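Local structure of tyrosine specific protein phosphatase (Trypanosoma cruzi, 4AZ1) at residues 41-46 and 53-58; 75-80 and 91-96. The protein probably removes phosphate groups from phosphotyrosine side chains of proteins, as a member of the classical protein tyrosine phosphatase family. All coordinates share one frame; numbering follows the deposited sequence. Where two conformers were deposited one is given.

Contact 1 is the outer of the two: its centre lies about 18 Å from the centre of the chain, against about 10 Å for contact 2, and it is only partly buried. It joins the short helix 40-44 to a loop, through a carboxylate and a serine hydroxyl that accept backbone N-H groups, a bridging water and a leucine-leucine contact. Contact 2 is fully buried and pairs the strands of the 79-82/90-93 hairpin by backbone hydrogen bonds, with a formic acid molecule held where the strands part. They join different elements but touch. S42 and I54 of contact 1 probably hydrogen-bond Y76 and N78 of contact 2, which ties the outer helix and loop to the segment leading into edge strand 79-82.

Contact 1. Residues 41-46 and 53-58; sequences TSLKNR and DILANE
T41 and E58 meet through a two-pronged grip on the carboxylate. The backbone N of T41 donates to E58 OE1 at 2.7 Å, nearly straight at 167°, reaching the oxygen on its syn side but somewhat out of the carboxylate plane. T41 OG1 donates to the syn lone pair of E58 OE2, 2.8 Å away. Both donors face the same group because OG1 lies beside the backbone N (chi1 -59°), while the glutamate chain bends at CG (chi2 65°) to bring CD back toward the helix. A water extends the network: it accepts from S42 N at 3.0 Å and donates to both E58 OE1 and A56 O. The carboxylate thus serves, directly and through this water, the amides of the first turn of helix 40-44, where the helix dipole would probably help to stabilise its negative charge.

The residues between the two segments include K48, N49 and R50 of the KNRY sequence, which in classical tyrosine phosphatases belongs to the phosphotyrosine-recognition loop; the contact joins the chain on either side of it.

Further along, S42 OG, anti to its own backbone N, accepts from A56 N at 3.0 Å. The same hydroxyl is also hydrogen-bonded to Y76 OH. At the more exposed end, L55 CD1 packs 3.5 Å from L43 CG and also touches L43 CD2, while its other methyl, CD2, turns toward S42 OG. Behind this layer, S42 O is held by N49 ND2, L55 also packs on F39, and the backbone of E58 bonds to S38.

Contact 2. Residues 75-80 and 91-96; sequences YYINGN and VACQAP. With FMT (formic acid), chain H.
N78 and Q94 meet with N78 CB seated over one face of the Q94 carboxamide, 3.4 Å from Q94 CD and about equally far from its oxygen and nitrogen. The two side-chain amides are inclined 33° to each other. Q94 NE2 donates to formic acid O1 at 3.0 Å, the oxygen lying somewhat out of the amide plane on the N78 CB side, and also to K48 O, while OE1 accepts from R50 N; these bonds fix which end of the amide carries the nitrogen. The N78 amide is held by I54 O, N49 and R267. The backbone N of N78 lies 3.5 Å above one face of the Y76 ring, toward the rim, and donates to formic acid O1 at 2.8 Å, so that oxygen takes two N-H groups, one from each segment. The formic acid, probably from the crystallisation liquor, sits against C93 CB and P96 CA.

N78 is the centre of an inverse gamma turn, and its carbonyl O accepts from Q94 N at 3.1 Å. Beyond it the strands pair antiparallel: N80 and A92 exchange both backbone bonds. In the neighbouring non-hydrogen-bonded pair, G79 and C93 approach to 3.9 Å between CA atoms, an unusually close fit with G79 CA on C93 CB. I77 CD1 tucks against both V91 CG1 and C93 CB, at 3.9 Å from each.

Strand 79-82 is one of two edge strands of the mixed sheet within this chain, and 90-93 runs parallel to strand 222-225 on its other side. C93 packs on V223 and H225, and A95 bonds to the backbone of S227; H225 and S227 belong to the HCX5R signature, the phosphate-binding loop of this family. A92 rests on helix 232-247, while Y75 and P96 lie on helix 101-110.

Contact 1. Residues 41-46 and 53-58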
loop_
_atom_site.group_PDB
_atom_site.type_symbol
_atom_site.label_atom_id
_atom_site.label_comp_id
_atom_site.label_asym_id
_atom_site.label_seq_id
_atom_site.Cartn_x
_atom_site.Cartn_y
_atom_site.Cartn_z
ATOM N N THR A 41 10.171 10.267 -14.447
ATOM C CA THR A 41 9.445 10.037 -13.200
ATOM C C THR A 41 9.344 8.559 -12.867
ATOM O O THR A 41 9.502 8.151 -11.709
ATOM C CB THR A 41 8.044 10.650 -13.257
ATOM O OG1 THR A 41 8.162 12.061 -13.489
ATOM C CG2 THR A 41 7.302 10.411 -11.941
ATOM N N SER A 42 9.086 7.756 -13.890
ATOM C CA SER A 42 8.940 6.329 -13.706
ATOM C C SER A 42 10.262 5.727 -13.226
ATOM O O SER A 42 10.275 4.812 -12.388
ATOM C CB SER A 42 8.502 5.701 -15.026
ATOM O OG SER A 42 8.156 4.360 -14.838
ATOM N N LEU A 43 11.370 6.262 -13.741
ATOM C CA LEU A 43 12.701 5.754 -13.404
ATOM C C LEU A 43 13.161 6.052 -11.971
ATOM O O LEU A 43 13.867 5.244 -11.366
ATOM C CB LEU A 43 13.743 6.270 -14.398
ATOM C CG LEU A 43 14.117 5.277 -15.497
ATOM C CD1 LEU A 43 14.947 5.936 -16.599
ATOM C CD2 LEU A 43 14.851 4.081 -14.906
ATOM N N LYS A 44 12.791 7.208 -11.429
ATOM C CA LYS A 44 13.149 7.490 -10.047
ATOM C C LYS A 44 12.208 6.810 -9.051
ATOM O O LYS A 44 12.441 6.852 -7.844
ATOM C CB LYS A 44 13.282 9.000 -9.785
ATOM C CG LYS A 44 11.993 9.793 -9.841
ATOM C CD LYS A 44 12.172 11.137 -9.152
ATOM C CE LYS A 44 10.848 11.869 -9.002
ATOM N NZ LYS A 44 11.008 13.146 -8.249
ATOM N N ASN A 45 11.159 6.163 -9.552
ATOM C CA ASN A 45 10.246 5.432 -8.670
ATOM C C ASN A 45 10.325 3.923 -8.829
ATOM O O ASN A 45 9.297 3.241 -8.803
ATOM C CB ASN A 45 8.797 5.888 -8.874
ATOM C CG ASN A 45 8.449 7.098 -8.044
ATOM O OD1 ASN A 45 8.264 6.999 -6.825
ATOM N ND2 ASN A 45 8.349 8.250 -8.696
ATOM N N ARG A 46 11.533 3.391 -8.976
ATOM C CA ARG A 46 11.676 1.956 -9.203
ATOM C C ARG A 46 11.229 1.099 -8.019
ATOM O O ARG A 46 10.880 -0.070 -8.192
ATOM C CB ARG A 46 13.098 1.598 -9.647
ATOM C CG ARG A 46 14.210 2.094 -8.751
ATOM C CD ARG A 46 15.530 1.489 -9.209
ATOM N NE ARG A 46 15.554 1.350 -10.664
ATOM C CZ ARG A 46 16.424 0.602 -11.336
ATOM N NH1 ARG A 46 17.354 -0.086 -10.687
ATOM N NH2 ARG A 46 16.357 0.541 -12.661
ATOM N N ASP A 53 12.244 -2.908 -15.994
ATOM C CA ASP A 53 12.329 -2.353 -17.349
ATOM C C ASP A 53 10.977 -2.120 -18.040
ATOM O O ASP A 53 10.911 -1.958 -19.270
ATOM C CB ASP A 53 13.214 -3.239 -18.229
ATOM C CG ASP A 53 12.777 -4.688 -18.219
ATOM O OD1 ASP A 53 11.702 -4.985 -17.645
ATOM O OD2 ASP A 53 13.510 -5.524 -18.789
ATOM N N ILE A 54 9.893 -2.124 -17.268
ATOM C CA ILE A 54 8.611 -1.729 -17.835
ATOM C C ILE A 54 8.265 -0.398 -17.209
ATOM O O ILE A 54 7.780 -0.341 -16.071
ATOM C CB ILE A 54 7.487 -2.744 -17.567
ATOM C CG1 ILE A 54 7.931 -4.161 -17.951
ATOM C CG2 ILE A 54 6.229 -2.325 -18.326
ATOM C CD1 ILE A 54 7.721 -4.521 -19.409
ATOM N N LEU A 55 8.513 0.670 -17.960
ATOM C CA LEU A 55 8.411 2.026 -17.434
ATOM C C LEU A 55 7.322 2.808 -18.159
ATOM O O LEU A 55 7.027 2.534 -19.324
ATOM C CB LEU A 55 9.750 2.745 -17.596
ATOM C CG LEU A 55 10.978 2.068 -16.990
ATOM C CD1 LEU A 55 12.232 2.880 -17.285
ATOM C CD2 LEU A 55 10.813 1.868 -15.487
ATOM N N ALA A 56 6.727 3.776 -17.466
ATOM C CA ALA A 56 5.672 4.620 -18.043
ATOM C C ALA A 56 6.256 5.868 -18.709
ATOM O O ALA A 56 7.041 6.576 -18.079
ATOM C CB ALA A 56 4.692 5.029 -16.945
ATOM N N ASN A 57 5.867 6.149 -19.958
ATOM C CA ASN A 57 6.316 7.372 -20.645
ATOM C C ASN A 57 5.988 8.632 -19.862
ATOM O O ASN A 57 4.876 8.773 -19.355
ATOM C CB ASN A 57 5.681 7.519 -22.036
ATOM C CG ASN A 57 5.881 6.300 -22.908
ATOM O OD1 ASN A 57 5.773 5.160 -22.450
ATOM N ND2 ASN A 57 6.163 6.535 -24.180
ATOM N N GLU A 58 6.945 9.554 -19.792
ATOM C CA GLU A 58 6.766 10.800 -19.062
ATOM C C GLU A 58 5.642 11.648 -19.653
ATOM O O GLU A 58 4.807 12.186 -18.926
ATOM C CB GLU A 58 8.072 11.601 -19.090
ATOM C CG GLU A 58 8.088 12.811 -18.176
ATOM C CD GLU A 58 8.009 12.426 -16.709
ATOM O OE1 GLU A 58 8.561 11.363 -16.339
ATOM O OE2 GLU A 58 7.402 13.188 -15.922
HETATM O O HOH W 1 7.946 8.624 -16.484
#

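Contact 2. Residues 75-80 and 91-96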
loop_
_atom_site.group_PDB
_atom_site.type_symbol
_atom_site.label_atom_id
_atom_site.label_comp_id
_atom_site.label_asym_id
_atom_site.label_seq_id
_atom_site.Cartn_x
_atom_site.Cartn_y
_atom_site.Cartn_z
ATOM N N TYR A 75 1.482 11.077 -5.634
ATOM C CA TYR A 75 1.542 9.631 -5.732
ATOM C C TYR A 75 1.957 9.180 -7.116
ATOM O O TYR A 75 1.866 9.925 -8.092
ATOM C CB TYR A 75 0.220 8.986 -5.320
ATOM C CG TYR A 75 -0.979 9.594 -5.990
ATOM C CD1 TYR A 75 -1.269 9.309 -7.309
ATOM C CD2 TYR A 75 -1.822 10.454 -5.299
ATOM C CE1 TYR A 75 -2.357 9.855 -7.927
ATOM C CE2 TYR A 75 -2.919 11.010 -5.912
ATOM C CZ TYR A 75 -3.182 10.704 -7.230
ATOM O OH TYR A 75 -4.272 11.249 -7.866
ATOM N N TYR A 76 2.409 7.941 -7.184
ATOM C CA TYR A 76 2.927 7.390 -8.419
ATOM C C TYR A 76 2.231 6.081 -8.725
ATOM O O TYR A 76 2.185 5.163 -7.888
ATOM C CB TYR A 76 4.446 7.182 -8.340
ATOM C CG TYR A 76 5.010 6.354 -9.484
ATOM C CD1 TYR A 76 5.371 6.952 -10.682
ATOM C CD2 TYR A 76 5.196 4.981 -9.354
ATOM C CE1 TYR A 76 5.884 6.207 -11.724
ATOM C CE2 TYR A 76 5.715 4.228 -10.398
ATOM C CZ TYR A 76 6.055 4.851 -11.575
ATOM O OH TYR A 76 6.569 4.112 -12.611
ATOM N N ILE A 77 1.661 6.012 -9.920
ATOM C CA ILE A 77 1.315 4.743 -10.492
ATOM C C ILE A 77 2.131 4.622 -11.782
ATOM O O ILE A 77 2.352 5.617 -12.489
ATOM C CB ILE A 77 -0.201 4.591 -10.719
ATOM C CG1 ILE A 77 -0.671 5.425 -11.906
ATOM C CG2 ILE A 77 -0.979 4.966 -9.429
ATOM C CD1 ILE A 77 -1.954 4.893 -12.548
ATOM N N ASN A 78 2.638 3.425 -12.053
ATOM C CA ASN A 78 3.304 3.158 -13.326
ATOM C C ASN A 78 2.197 3.042 -14.374
ATOM O O ASN A 78 1.709 1.940 -14.655
ATOM C CB ASN A 78 4.103 1.858 -13.215
ATOM C CG ASN A 78 4.910 1.539 -14.454
ATOM O OD1 ASN A 78 4.470 1.760 -15.584
ATOM N ND2 ASN A 78 6.097 0.984 -14.244
ATOM N N GLY A 79 1.761 4.181 -14.913
ATOM C CA GLY A 79 0.615 4.175 -15.812
ATOM C C GLY A 79 0.561 5.353 -16.759
ATOM O O GLY A 79 1.167 6.397 -16.506
ATOM N N ASN A 80 -0.171 5.190 -17.859
ATOM C CA ASN A 80 -0.276 6.248 -18.857
ATOM C C ASN A 80 -1.707 6.450 -19.320
ATOM O O ASN A 80 -2.501 5.498 -19.361
ATOM C CB ASN A 80 0.596 5.932 -20.070
ATOM C CG ASN A 80 2.069 5.844 -19.723
ATOM O OD1 ASN A 80 2.568 4.773 -19.366
ATOM N ND2 ASN A 80 2.780 6.970 -19.843
ATOM N N VAL A 91 -6.703 4.498 -18.568
ATOM C CA VAL A 91 -5.430 4.516 -17.871
ATOM C C VAL A 91 -4.878 3.102 -17.909
ATOM O O VAL A 91 -5.409 2.193 -17.261
ATOM C CB VAL A 91 -5.564 5.016 -16.418
ATOM C CG1 VAL A 91 -4.220 4.957 -15.725
ATOM C CG2 VAL A 91 -6.090 6.453 -16.403
ATOM N N ALA A 92 -3.834 2.906 -18.709
ATOM C CA ALA A 92 -3.183 1.602 -18.770
ATOM C C ALA A 92 -2.072 1.610 -17.730
ATOM O O ALA A 92 -1.187 2.463 -17.779
ATOM C CB ALA A 92 -2.608 1.339 -20.176
ATOM N N CYS A 93 -2.095 0.674 -16.786
ATOM C CA CYS A 93 -1.080 0.702 -15.738
ATOM C C CYS A 93 -0.765 -0.684 -15.254
ATOM O O CYS A 93 -1.462 -1.639 -15.603
ATOM C CB CYS A 93 -1.535 1.587 -14.569
ATOM S SG CYS A 93 -3.060 1.009 -13.790
ATOM N N GLN A 94 0.304 -0.805 -14.476
ATOM C CA GLN A 94 0.700 -2.104 -13.926
ATOM C C GLN A 94 -0.234 -2.435 -12.770
ATOM O O GLN A 94 -1.006 -1.570 -12.307
ATOM C CB GLN A 94 2.138 -2.025 -13.385
ATOM C CG GLN A 94 2.234 -1.074 -12.185
ATOM C CD GLN A 94 3.608 -1.038 -11.526
ATOM O OE1 GLN A 94 4.587 -1.586 -12.040
ATOM N NE2 GLN A 94 3.680 -0.381 -10.377
ATOM N N ALA A 95 -0.199 -3.684 -12.321
ATOM C CA ALA A 95 -0.813 -4.044 -11.042
ATOM C C ALA A 95 0.109 -3.441 -9.975
ATOM O O ALA A 95 1.301 -3.778 -9.920
ATOM C CB ALA A 95 -0.896 -5.587 -10.893
ATOM N N PRO A 96 -0.424 -2.535 -9.141
ATOM C CA PRO A 96 0.429 -1.884 -8.123
ATOM C C PRO A 96 1.044 -2.899 -7.159
ATOM O O PRO A 96 0.389 -3.895 -6.813
ATOM C CB PRO A 96 -0.553 -0.972 -7.361
ATOM C CG PRO A 96 -1.930 -1.639 -7.568
ATOM C CD PRO A 96 -1.853 -2.180 -8.996
HETATM C C FMT H . 0.286 1.009 -10.265
HETATM O O1 FMT H . 1.409 1.524 -10.368
HETATM O O2 FMT H . -0.587 1.001 -11.147
#